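Local coordinates for hypothetical protein GrpB (Enterococcus faecalis, PDB 2NRK) that is of unknown function but belongs to the GrpB (UPF0157) family, grouped with the nucleotidyltransferases, and so may act on a nucleotide-like substrate, at residues V37-A49 against H117-A131. Sequence-based numbering, arbitrary orientation.
Sequences VEHIGSTSVPNLA and HLAFRNYLRENPAIA
Arg-121 reaches across from helix 117-126 and spends one nitrogen on two acceptors: NH1 bonds Glu-38 OE1 at 3.0 Å, nearly straight but from above the carboxylate plane, and the carbonyl His-39 O at 2.9 Å. A bend at chi3 (74°) swings the guanidinium toward strand 37-40, where a long side chain with several donors suits the place. Its other edge, NE and NH2, grips Asn-122 OD1 side-on, fixing the plane, and a water links NH2 to Glu-38 OE2. Leu-118 CD2 lies over one guanidinium face and Arg-125 NH1 over the opposite one; the nearby carboxylate probably eases the pairing of like charges. Arg-125, extended from CG to NE, clasps Ser-44 O with NE and NH2, both 2.9 Å away. Ser-44 OG in turn bonds Gly-41 O, which also accepts from Ser-44 N, a second bond across the 3-10 turn. Apolar contacts flank this polar centre: Ile-40 CD1 sits over the His-117 ring face, 3.8 Å from its centroid, in a CH-pi contact, while branched Val-45 straddles Leu-124 CB and Leu-48 packs on Leu-124 and Ala-131. Helix 111-126 thus packs on strand 34-40, outermost in this chain's sheet, and on the following loop, which also meets helix 128-142, in a mixed alpha/beta fold consistent with the nucleotidyltransferase clan.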
loop_
_atom_site.group_PDB
_atom_site.type_symbol
_atom_site.label_atom_id
_atom_site.label_comp_id
_atom_site.label_asym_id
_atom_site.label_seq_id
_atom_site.Cartn_x
_atom_site.Cartn_y
_atom_site.Cartn_z
ATOM N N VAL A 37 3.872 -12.567 7.553
ATOM C CA VAL A 37 5.091 -12.956 6.829
ATOM C C VAL A 37 4.666 -13.345 5.436
ATOM O O VAL A 37 3.789 -14.214 5.276
ATOM C CB VAL A 37 5.844 -14.153 7.492
ATOM C CG1 VAL A 37 7.092 -14.498 6.692
ATOM C CG2 VAL A 37 6.242 -13.793 8.949
ATOM N N GLU A 38 5.266 -12.677 4.456
ATOM C CA GLU A 38 4.965 -12.918 3.034
ATOM C C GLU A 38 6.212 -13.463 2.311
ATOM O O GLU A 38 7.343 -13.029 2.571
ATOM C CB GLU A 38 4.550 -11.593 2.358
ATOM C CG GLU A 38 3.200 -11.006 2.830
ATOM C CD GLU A 38 2.003 -11.467 2.049
ATOM O OE1 GLU A 38 2.077 -12.447 1.249
ATOM O OE2 GLU A 38 0.932 -10.840 2.264
ATOM N N HIS A 39 5.967 -14.369 1.373
ATOM C CA HIS A 39 7.020 -14.847 0.482
ATOM C C HIS A 39 7.112 -13.833 -0.645
ATOM O O HIS A 39 6.107 -13.517 -1.312
ATOM C CB HIS A 39 6.563 -16.221 -0.052
ATOM C CG HIS A 39 7.631 -16.980 -0.769
ATOM N ND1 HIS A 39 7.359 -18.171 -1.392
ATOM C CD2 HIS A 39 8.944 -16.723 -0.993
ATOM C CE1 HIS A 39 8.460 -18.634 -1.967
ATOM N NE2 HIS A 39 9.442 -17.777 -1.738
ATOM N N ILE A 40 8.311 -13.301 -0.866
ATOM C CA ILE A 40 8.511 -12.271 -1.872
ATOM C C ILE A 40 9.719 -12.642 -2.725
ATOM O O ILE A 40 10.323 -13.725 -2.556
ATOM C CB ILE A 40 8.631 -10.869 -1.254
ATOM C CG1 ILE A 40 9.774 -10.791 -0.217
ATOM C CG2 ILE A 40 7.288 -10.439 -0.662
ATOM C CD1 ILE A 40 10.406 -9.399 -0.055
ATOM N N GLY A 41 10.060 -11.762 -3.664
ATOM C CA GLY A 41 11.247 -11.956 -4.511
ATOM C C GLY A 41 11.013 -13.035 -5.554
ATOM O O GLY A 41 9.902 -13.538 -5.666
ATOM N N SER A 42 12.061 -13.387 -6.299
ATOM C CA SER A 42 11.828 -14.288 -7.450
ATOM C C SER A 42 11.365 -15.672 -7.039
ATOM O O SER A 42 10.601 -16.309 -7.804
ATOM C CB SER A 42 13.069 -14.364 -8.330
ATOM O OG SER A 42 13.238 -13.099 -8.950
ATOM N N THR A 43 11.776 -16.152 -5.856
ATOM C CA THR A 43 11.365 -17.533 -5.490
ATOM C C THR A 43 9.867 -17.641 -5.151
ATOM O O THR A 43 9.334 -18.755 -5.042
ATOM C CB THR A 43 12.222 -18.179 -4.351
ATOM O OG1 THR A 43 11.917 -17.534 -3.106
ATOM C CG2 THR A 43 13.732 -18.141 -4.676
ATOM N N SER A 44 9.190 -16.498 -5.032
ATOM C CA SER A 44 7.757 -16.457 -4.722
ATOM C C SER A 44 6.900 -16.438 -6.002
ATOM O O SER A 44 5.684 -16.372 -5.902
ATOM C CB SER A 44 7.419 -15.227 -3.849
ATOM O OG SER A 44 7.450 -14.023 -4.608
ATOM N N VAL A 45 7.540 -16.471 -7.177
ATOM C CA VAL A 45 6.816 -16.412 -8.450
ATOM C C VAL A 45 6.896 -17.789 -9.100
ATOM O O VAL A 45 7.954 -18.189 -9.604
ATOM C CB VAL A 45 7.433 -15.352 -9.378
ATOM C CG1 VAL A 45 6.673 -15.312 -10.731
ATOM C CG2 VAL A 45 7.399 -13.984 -8.702
ATOM N N PRO A 46 5.802 -18.560 -9.049
ATOM C CA PRO A 46 5.904 -19.869 -9.662
ATOM C C PRO A 46 6.427 -19.860 -11.105
ATOM O O PRO A 46 6.030 -19.018 -11.929
ATOM C CB PRO A 46 4.456 -20.402 -9.603
ATOM C CG PRO A 46 3.924 -19.760 -8.302
ATOM C CD PRO A 46 4.513 -18.350 -8.358
ATOM N N ASN A 47 7.351 -20.785 -11.354
ATOM C CA ASN A 47 7.979 -21.017 -12.664
ATOM C C ASN A 47 9.014 -19.962 -13.092
ATOM O O ASN A 47 9.522 -19.997 -14.220
ATOM C CB ASN A 47 6.926 -21.299 -13.744
ATOM C CG ASN A 47 5.945 -22.381 -13.326
ATOM O OD1 ASN A 47 6.331 -23.409 -12.760
ATOM N ND2 ASN A 47 4.669 -22.158 -13.602
ATOM N N LEU A 48 9.371 -19.068 -12.181
ATOM C CA LEU A 48 10.419 -18.090 -12.480
ATOM C C LEU A 48 11.783 -18.657 -12.086
ATOM O O LEU A 48 11.974 -19.098 -10.959
ATOM C CB LEU A 48 10.162 -16.769 -11.725
ATOM C CG LEU A 48 11.216 -15.668 -11.862
ATOM C CD1 LEU A 48 11.514 -15.294 -13.332
ATOM C CD2 LEU A 48 10.716 -14.438 -11.048
ATOM N N ALA A 49 12.735 -18.631 -13.024
ATOM C CA ALA A 49 14.116 -18.986 -12.713
ATOM C C ALA A 49 14.686 -17.990 -11.694
ATOM O O ALA A 49 14.394 -16.787 -11.752
ATOM C CB ALA A 49 14.969 -18.994 -13.982
ATOM N N HIS A 117 7.685 -4.506 -2.749
ATOM C CA HIS A 117 7.877 -5.951 -2.822
ATOM C C HIS A 117 6.612 -6.683 -3.230
ATOM O O HIS A 117 6.670 -7.533 -4.106
ATOM C CB HIS A 117 8.346 -6.495 -1.463
ATOM C CG HIS A 117 9.699 -5.999 -1.058
ATOM N ND1 HIS A 117 10.835 -6.276 -1.794
ATOM C CD2 HIS A 117 10.105 -5.259 0.003
ATOM C CE1 HIS A 117 11.888 -5.743 -1.189
ATOM N NE2 HIS A 117 11.471 -5.100 -0.110
ATOM N N LEU A 118 5.475 -6.377 -2.592
ATOM C CA LEU A 118 4.268 -7.157 -2.874
ATOM C C LEU A 118 3.758 -6.886 -4.288
ATOM O O LEU A 118 3.333 -7.810 -4.973
ATOM C CB LEU A 118 3.140 -6.863 -1.858
ATOM C CG LEU A 118 3.472 -7.332 -0.440
ATOM C CD1 LEU A 118 2.375 -6.786 0.526
ATOM C CD2 LEU A 118 3.561 -8.870 -0.375
ATOM N N ALA A 119 3.775 -5.622 -4.715
ATOM C CA ALA A 119 3.261 -5.321 -6.050
ATOM C C ALA A 119 4.111 -6.022 -7.105
ATOM O O ALA A 119 3.567 -6.586 -8.051
ATOM C CB ALA A 119 3.223 -3.804 -6.290
ATOM N N PHE A 120 5.444 -5.971 -6.938
ATOM C CA PHE A 120 6.405 -6.585 -7.875
ATOM C C PHE A 120 6.103 -8.072 -8.009
ATOM O O PHE A 120 5.940 -8.576 -9.123
ATOM C CB PHE A 120 7.828 -6.368 -7.351
ATOM C CG PHE A 120 8.904 -6.940 -8.240
ATOM C CD1 PHE A 120 9.299 -6.288 -9.404
ATOM C CD2 PHE A 120 9.565 -8.099 -7.849
ATOM C CE1 PHE A 120 10.348 -6.823 -10.236
ATOM C CE2 PHE A 120 10.590 -8.641 -8.667
ATOM C CZ PHE A 120 10.968 -8.006 -9.843
ATOM N N ARG A 121 5.962 -8.751 -6.869
ATOM C CA ARG A 121 5.621 -10.172 -6.871
ATOM C C ARG A 121 4.293 -10.437 -7.573
ATOM O O ARG A 121 4.210 -11.301 -8.481
ATOM C CB ARG A 121 5.533 -10.699 -5.429
ATOM C CG ARG A 121 5.097 -12.177 -5.392
ATOM C CD ARG A 121 4.676 -12.505 -3.964
ATOM N NE ARG A 121 3.365 -11.908 -3.664
ATOM C CZ ARG A 121 2.787 -11.962 -2.463
ATOM N NH1 ARG A 121 3.390 -12.599 -1.439
ATOM N NH2 ARG A 121 1.606 -11.382 -2.273
ATOM N N ASN A 122 3.259 -9.700 -7.171
ATOM C CA ASN A 122 1.909 -9.971 -7.706
ATOM C C ASN A 122 1.897 -9.783 -9.217
ATOM O O ASN A 122 1.287 -10.568 -9.954
ATOM C CB ASN A 122 0.893 -9.082 -7.013
ATOM C CG ASN A 122 0.700 -9.424 -5.558
ATOM O OD1 ASN A 122 1.239 -10.419 -5.043
ATOM N ND2 ASN A 122 -0.098 -8.592 -4.858
ATOM N N TYR A 123 2.575 -8.741 -9.677
ATOM C CA TYR A 123 2.628 -8.418 -11.102
ATOM C C TYR A 123 3.345 -9.529 -11.891
ATOM O O TYR A 123 2.889 -9.933 -12.956
ATOM C CB TYR A 123 3.360 -7.085 -11.260
ATOM C CG TYR A 123 3.375 -6.518 -12.656
ATOM C CD1 TYR A 123 2.183 -6.111 -13.287
ATOM C CD2 TYR A 123 4.584 -6.360 -13.345
ATOM C CE1 TYR A 123 2.198 -5.570 -14.601
ATOM C CE2 TYR A 123 4.620 -5.773 -14.643
ATOM C CZ TYR A 123 3.407 -5.393 -15.259
ATOM O OH TYR A 123 3.410 -4.826 -16.518
ATOM N N LEU A 124 4.479 -10.027 -11.380
ATOM C CA LEU A 124 5.171 -11.120 -12.093
ATOM C C LEU A 124 4.293 -12.390 -12.119
ATOM O O LEU A 124 4.260 -13.080 -13.140
ATOM C CB LEU A 124 6.508 -11.449 -11.451
ATOM C CG LEU A 124 7.538 -10.350 -11.669
ATOM C CD1 LEU A 124 8.851 -10.740 -10.962
ATOM C CD2 LEU A 124 7.802 -10.099 -13.171
ATOM N N ARG A 125 3.600 -12.673 -11.010
ATOM C CA ARG A 125 2.711 -13.830 -10.950
ATOM C C ARG A 125 1.617 -13.747 -11.996
ATOM O O ARG A 125 1.200 -14.789 -12.510
ATOM C CB ARG A 125 2.050 -13.926 -9.571
ATOM C CG ARG A 125 3.011 -14.412 -8.478
ATOM C CD ARG A 125 2.319 -14.384 -7.120
ATOM N NE ARG A 125 3.112 -15.073 -6.093
ATOM C CZ ARG A 125 2.713 -15.293 -4.837
ATOM N NH1 ARG A 125 1.533 -14.818 -4.406
ATOM N NH2 ARG A 125 3.499 -15.974 -3.988
ATOM N N GLU A 126 1.152 -12.532 -12.300
ATOM C CA GLU A 126 0.047 -12.335 -13.283
ATOM C C GLU A 126 0.501 -12.136 -14.734
ATOM O O GLU A 126 -0.330 -12.069 -15.667
ATOM C CB GLU A 126 -0.826 -11.139 -12.875
ATOM C CG GLU A 126 -1.434 -11.212 -11.492
ATOM C CD GLU A 126 -2.488 -12.296 -11.317
ATOM O OE1 GLU A 126 -3.010 -12.844 -12.326
ATOM O OE2 GLU A 126 -2.807 -12.590 -10.140
ATOM N N ASN A 127 1.813 -12.038 -14.933
ATOM C CA ASN A 127 2.395 -11.712 -16.229
ATOM C C ASN A 127 3.535 -12.665 -16.545
ATOM O O ASN A 127 4.691 -12.274 -16.504
ATOM C CB ASN A 127 2.876 -10.247 -16.238
ATOM C CG ASN A 127 1.721 -9.282 -16.248
ATOM O OD1 ASN A 127 1.174 -8.980 -17.325
ATOM N ND2 ASN A 127 1.284 -8.855 -15.068
ATOM N N PRO A 128 3.205 -13.925 -16.889
ATOM C CA PRO A 128 4.248 -14.929 -17.158
ATOM C C PRO A 128 5.228 -14.533 -18.262
ATOM O O PRO A 128 6.400 -14.888 -18.176
ATOM C CB PRO A 128 3.440 -16.194 -17.537
ATOM C CG PRO A 128 2.064 -15.659 -17.977
ATOM C CD PRO A 128 1.850 -14.496 -17.025
ATOM N N ALA A 129 4.786 -13.768 -19.265
ATOM C CA ALA A 129 5.696 -13.321 -20.325
ATOM C C ALA A 129 6.782 -12.386 -19.775
ATOM O O ALA A 129 7.933 -12.471 -20.179
ATOM C CB ALA A 129 4.932 -12.648 -21.490
ATOM N N ILE A 130 6.389 -11.510 -18.851
ATOM C CA ILE A 130 7.335 -10.616 -18.211
ATOM C C ILE A 130 8.270 -11.413 -17.292
ATOM O O ILE A 130 9.487 -11.173 -17.286
ATOM C CB ILE A 130 6.619 -9.491 -17.431
ATOM C CG1 ILE A 130 5.843 -8.621 -18.440
ATOM C CG2 ILE A 130 7.651 -8.649 -16.705
ATOM C CD1 ILE A 130 4.930 -7.552 -17.774
ATOM N N ALA A 131 7.709 -12.355 -16.539
ATOM C CA ALA A 131 8.545 -13.220 -15.699
ATOM C C ALA A 131 9.567 -13.981 -16.567
ATOM O O ALA A 131 10.720 -14.110 -16.191
ATOM C CB ALA A 131 7.696 -14.185 -14.899
HETATM O O HOH W 1 -0.350 -10.714 -0.076
HETATM O O HOH W 2 8.965 -9.243 -4.481
#